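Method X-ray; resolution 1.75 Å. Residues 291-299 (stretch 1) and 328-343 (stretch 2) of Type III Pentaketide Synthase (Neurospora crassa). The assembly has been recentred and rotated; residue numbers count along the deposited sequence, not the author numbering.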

# COMPACT_ATOMS: atom_id res chain seq x y z
N PHE A 291 -14.83 20.13 -21.68
CA PHE A 291 -13.55 19.80 -21.06
C PHE A 291 -12.67 18.96 -21.96
O PHE A 291 -13.16 18.31 -22.90
CB PHE A 291 -13.77 19.01 -19.75
CG PHE A 291 -14.61 19.74 -18.74
CD1 PHE A 291 -14.00 20.55 -17.78
CD2 PHE A 291 -15.99 19.63 -18.75
CE1 PHE A 291 -14.77 21.24 -16.84
CE2 PHE A 291 -16.77 20.30 -17.81
CZ PHE A 291 -16.15 21.11 -16.85
N ASP A 292 -11.37 18.97 -21.68
CA ASP A 292 -10.47 17.94 -22.17
C ASP A 292 -10.56 16.78 -21.19
O ASP A 292 -10.75 16.98 -20.00
CB ASP A 292 -9.04 18.46 -22.27
CG ASP A 292 -8.76 19.13 -23.60
OD1 ASP A 292 -9.43 18.78 -24.61
OD2 ASP A 292 -7.88 20.02 -23.64
N TRP A 293 -10.42 15.56 -21.71
CA TRP A 293 -10.62 14.37 -20.92
C TRP A 293 -9.38 13.48 -20.92
O TRP A 293 -8.99 12.92 -21.95
CB TRP A 293 -11.83 13.60 -21.45
CG TRP A 293 -13.15 14.14 -20.99
CD1 TRP A 293 -13.79 15.26 -21.44
CD2 TRP A 293 -14.01 13.56 -20.00
NE1 TRP A 293 -14.99 15.42 -20.78
CE2 TRP A 293 -15.15 14.39 -19.89
CE3 TRP A 293 -13.92 12.42 -19.19
CZ2 TRP A 293 -16.19 14.11 -19.00
CZ3 TRP A 293 -14.96 12.14 -18.31
CH2 TRP A 293 -16.08 12.99 -18.23
N ALA A 294 -8.73 13.40 -19.76
CA ALA A 294 -7.58 12.52 -19.59
C ALA A 294 -8.12 11.20 -19.04
O ALA A 294 -8.19 11.00 -17.82
CB ALA A 294 -6.58 13.15 -18.62
N MET A 295 -8.53 10.31 -19.94
CA MET A 295 -9.06 9.01 -19.54
C MET A 295 -7.95 7.96 -19.49
O MET A 295 -7.09 7.94 -20.37
CB MET A 295 -10.12 8.54 -20.54
CG MET A 295 -10.78 7.20 -20.21
SD MET A 295 -11.99 7.31 -18.87
CE MET A 295 -12.86 8.79 -19.40
N HIS A 296 -7.98 7.10 -18.48
CA HIS A 296 -7.12 5.93 -18.50
C HIS A 296 -7.68 4.96 -19.53
O HIS A 296 -8.83 4.52 -19.41
CB HIS A 296 -7.04 5.24 -17.14
CG HIS A 296 -6.24 3.97 -17.18
ND1 HIS A 296 -6.81 2.72 -16.98
CD2 HIS A 296 -4.94 3.75 -17.44
CE1 HIS A 296 -5.87 1.80 -17.11
NE2 HIS A 296 -4.73 2.39 -17.38
N PRO A 297 -6.87 4.62 -20.56
CA PRO A 297 -7.37 3.78 -21.63
C PRO A 297 -7.25 2.29 -21.27
O PRO A 297 -6.36 1.60 -21.78
CB PRO A 297 -6.48 4.15 -22.80
CG PRO A 297 -5.15 4.51 -22.16
CD PRO A 297 -5.47 5.03 -20.77
N GLY A 298 -8.13 1.83 -20.38
CA GLY A 298 -8.11 0.45 -19.89
C GLY A 298 -8.31 -0.56 -21.01
O GLY A 298 -7.77 -1.66 -20.95
N GLY A 299 -9.10 -0.17 -22.00
CA GLY A 299 -9.34 -0.94 -23.23
C GLY A 299 -10.01 -0.02 -24.24
O GLY A 299 -10.50 1.05 -23.86
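Stretch 2, residues 328-343: GNSSSATIFSVLNRLR

Stretch 2 begins as an irregular loop through its serines and then winds into a helix that reaches Leu-342 or close to it. That helix runs against strand 292-295 in a nearly antiparallel sense: the N-to-C directions differ by 149° and the axes approach to 8.1 Å. Moving forward along stretch 1 therefore means moving backward along stretch 2.

At the start of the strand, Asp-292 points toward the helix but makes only a loose contact, Asp-292 OD2 lying 4.5 Å from Leu-342 CD1; its carboxylate is hydrogen-bonded elsewhere in the structure. Trp-293 turns away, and the strand's alternation brings Ala-294 inward. Ala-294 CA is 6.2 Å from Val-338 CA. The Ala-294 methyl group sits among three aliphatic side chains: Ala-294 CB is 3.7 Å from Leu-339 CD2, 3.9 Å from Val-338 CG1 and 4.2 Å from Ile-335 CD1. Ile-335, with chi1 t and chi2 p, brings CD1 to 3.3 Å from Ala-294 O. Met-295 points away again, leaving its backbone to the helix, with Met-295 O 4.0 Å from Val-338 CG2.

Past the strand, the contact turns polar. His-296 leaves its backbone sideways, yet its ring reaches stretch 2, where His-296 CD2 packs 3.4 Å from Thr-334 CB and His-296 NE2 gives a weak hydrogen bond to Asn-329 OD1 at 3.1 Å. The same Asn-329 OD1 accepts a hydrogen bond from Ser-331 N at 2.8 Å, so one amide oxygen ties the loop to itself and to the histidine. Pro-297 CD lies 3.6 Å from Thr-334 CG2. At Gly-298 the backbone carbonyl completes the pattern: Asn-329 ND2 donates a weak hydrogen bond to Gly-298 O at 3.0 Å. The rule read from this contact is compact: a small alanine where strand and helix pack, then one asparagine whose amide meets the His-296 side chain through OD1 and the Gly-298 backbone through ND2.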

# COMPACT_ATOMS: atom_id res chain seq x y z
N GLY A 328 0.06 1.01 -25.29
CA GLY A 328 -0.79 0.03 -24.61
C GLY A 328 -1.23 0.51 -23.24
O GLY A 328 -1.04 1.67 -22.89
N ASN A 329 -1.82 -0.40 -22.47
CA ASN A 329 -2.32 -0.10 -21.13
C ASN A 329 -1.24 -0.43 -20.09
O ASN A 329 -0.99 -1.59 -19.81
CB ASN A 329 -3.61 -0.91 -20.88
CG ASN A 329 -4.16 -0.79 -19.46
OD1 ASN A 329 -3.55 -0.18 -18.59
ND2 ASN A 329 -5.31 -1.41 -19.22
N SER A 330 -0.62 0.61 -19.53
CA SER A 330 0.46 0.43 -18.55
C SER A 330 -0.06 0.48 -17.12
O SER A 330 0.65 0.90 -16.21
CB SER A 330 1.57 1.48 -18.76
OG SER A 330 2.08 1.44 -20.08
N SER A 331 -1.31 0.02 -16.93
CA SER A 331 -1.97 0.00 -15.63
C SER A 331 -1.87 1.37 -14.93
O SER A 331 -2.12 2.40 -15.56
CB SER A 331 -1.45 -1.17 -14.78
OG SER A 331 -2.09 -1.24 -13.53
N SER A 332 -1.47 1.41 -13.66
CA SER A 332 -1.48 2.66 -12.88
C SER A 332 -0.58 3.77 -13.44
O SER A 332 -0.78 4.94 -13.11
CB SER A 332 -1.10 2.39 -11.42
OG SER A 332 0.27 2.06 -11.31
N ALA A 333 0.41 3.39 -14.25
CA ALA A 333 1.39 4.36 -14.79
C ALA A 333 0.87 5.15 -15.99
O ALA A 333 1.47 6.16 -16.38
CB ALA A 333 2.70 3.65 -15.14
N THR A 334 -0.24 4.71 -16.57
CA THR A 334 -0.70 5.31 -17.83
C THR A 334 -1.27 6.71 -17.66
O THR A 334 -1.06 7.57 -18.53
CB THR A 334 -1.76 4.44 -18.54
OG1 THR A 334 -1.34 3.07 -18.53
CG2 THR A 334 -1.93 4.89 -19.99
N ILE A 335 -1.98 6.94 -16.56
CA ILE A 335 -2.69 8.21 -16.41
C ILE A 335 -1.76 9.42 -16.37
O ILE A 335 -2.06 10.44 -17.00
CB ILE A 335 -3.74 8.22 -15.25
CG1 ILE A 335 -4.65 9.46 -15.33
CG2 ILE A 335 -3.06 8.15 -13.88
CD1 ILE A 335 -5.36 9.64 -16.67
N PHE A 336 -0.63 9.31 -15.67
CA PHE A 336 0.32 10.44 -15.64
C PHE A 336 0.99 10.61 -17.01
O PHE A 336 1.34 11.73 -17.40
CB PHE A 336 1.38 10.30 -14.53
CG PHE A 336 0.81 10.29 -13.12
CD1 PHE A 336 -0.43 10.83 -12.82
CD2 PHE A 336 1.57 9.76 -12.07
CE1 PHE A 336 -0.94 10.82 -11.52
CE2 PHE A 336 1.09 9.74 -10.77
CZ PHE A 336 -0.17 10.27 -10.48
N SER A 337 1.15 9.50 -17.72
CA SER A 337 1.65 9.51 -19.09
C SER A 337 0.70 10.28 -20.01
O SER A 337 1.15 11.10 -20.82
CB SER A 337 1.87 8.09 -19.60
OG SER A 337 2.47 8.09 -20.87
N VAL A 338 -0.60 10.02 -19.86
CA VAL A 338 -1.65 10.79 -20.54
C VAL A 338 -1.59 12.30 -20.20
O VAL A 338 -1.58 13.14 -21.10
CB VAL A 338 -3.05 10.20 -20.26
CG1 VAL A 338 -4.16 11.09 -20.82
CG2 VAL A 338 -3.16 8.77 -20.84
N LEU A 339 -1.53 12.63 -18.91
CA LEU A 339 -1.44 14.04 -18.49
C LEU A 339 -0.18 14.76 -18.98
O LEU A 339 -0.22 15.96 -19.32
CB LEU A 339 -1.58 14.17 -16.98
CG LEU A 339 -2.98 13.90 -16.42
CD1 LEU A 339 -2.88 13.76 -14.92
CD2 LEU A 339 -3.95 15.01 -16.80
N ASN A 340 0.94 14.03 -19.03
CA ASN A 340 2.18 14.56 -19.57
C ASN A 340 2.05 14.82 -21.07
O ASN A 340 2.42 15.89 -21.57
CB ASN A 340 3.34 13.58 -19.30
CG ASN A 340 4.69 14.17 -19.66
OD1 ASN A 340 5.00 15.31 -19.33
ND2 ASN A 340 5.52 13.37 -20.33
N ARG A 341 1.49 13.86 -21.79
CA ARG A 341 1.35 13.97 -23.24
C ARG A 341 0.34 15.06 -23.63
O ARG A 341 0.53 15.75 -24.63
CB ARG A 341 0.95 12.62 -23.85
CG ARG A 341 0.80 12.60 -25.37
CD ARG A 341 2.14 12.55 -26.09
NE ARG A 341 1.96 12.27 -27.51
CZ ARG A 341 2.39 13.03 -28.51
NH1 ARG A 341 3.08 14.14 -28.26
NH2 ARG A 341 2.16 12.68 -29.76
N LEU A 342 -0.72 15.21 -22.84
CA LEU A 342 -1.79 16.17 -23.13
C LEU A 342 -1.26 17.59 -23.31
O LEU A 342 -1.76 18.34 -24.15
CB LEU A 342 -2.86 16.15 -22.04
CG LEU A 342 -4.10 17.04 -22.21
CD1 LEU A 342 -4.91 16.67 -23.45
CD2 LEU A 342 -4.97 16.98 -20.96
N ARG A 343 -0.25 17.96 -22.53
CA ARG A 343 0.25 19.33 -22.55
C ARG A 343 1.36 19.58 -23.58
O ARG A 343 1.97 20.65 -23.60
CB ARG A 343 0.66 19.81 -21.14
CG ARG A 343 1.60 18.89 -20.36
CD ARG A 343 3.01 18.87 -20.94
NE ARG A 343 3.95 18.12 -20.11
CZ ARG A 343 4.66 18.63 -19.10
NH1 ARG A 343 4.55 19.92 -18.77
NH2 ARG A 343 5.49 17.86 -18.41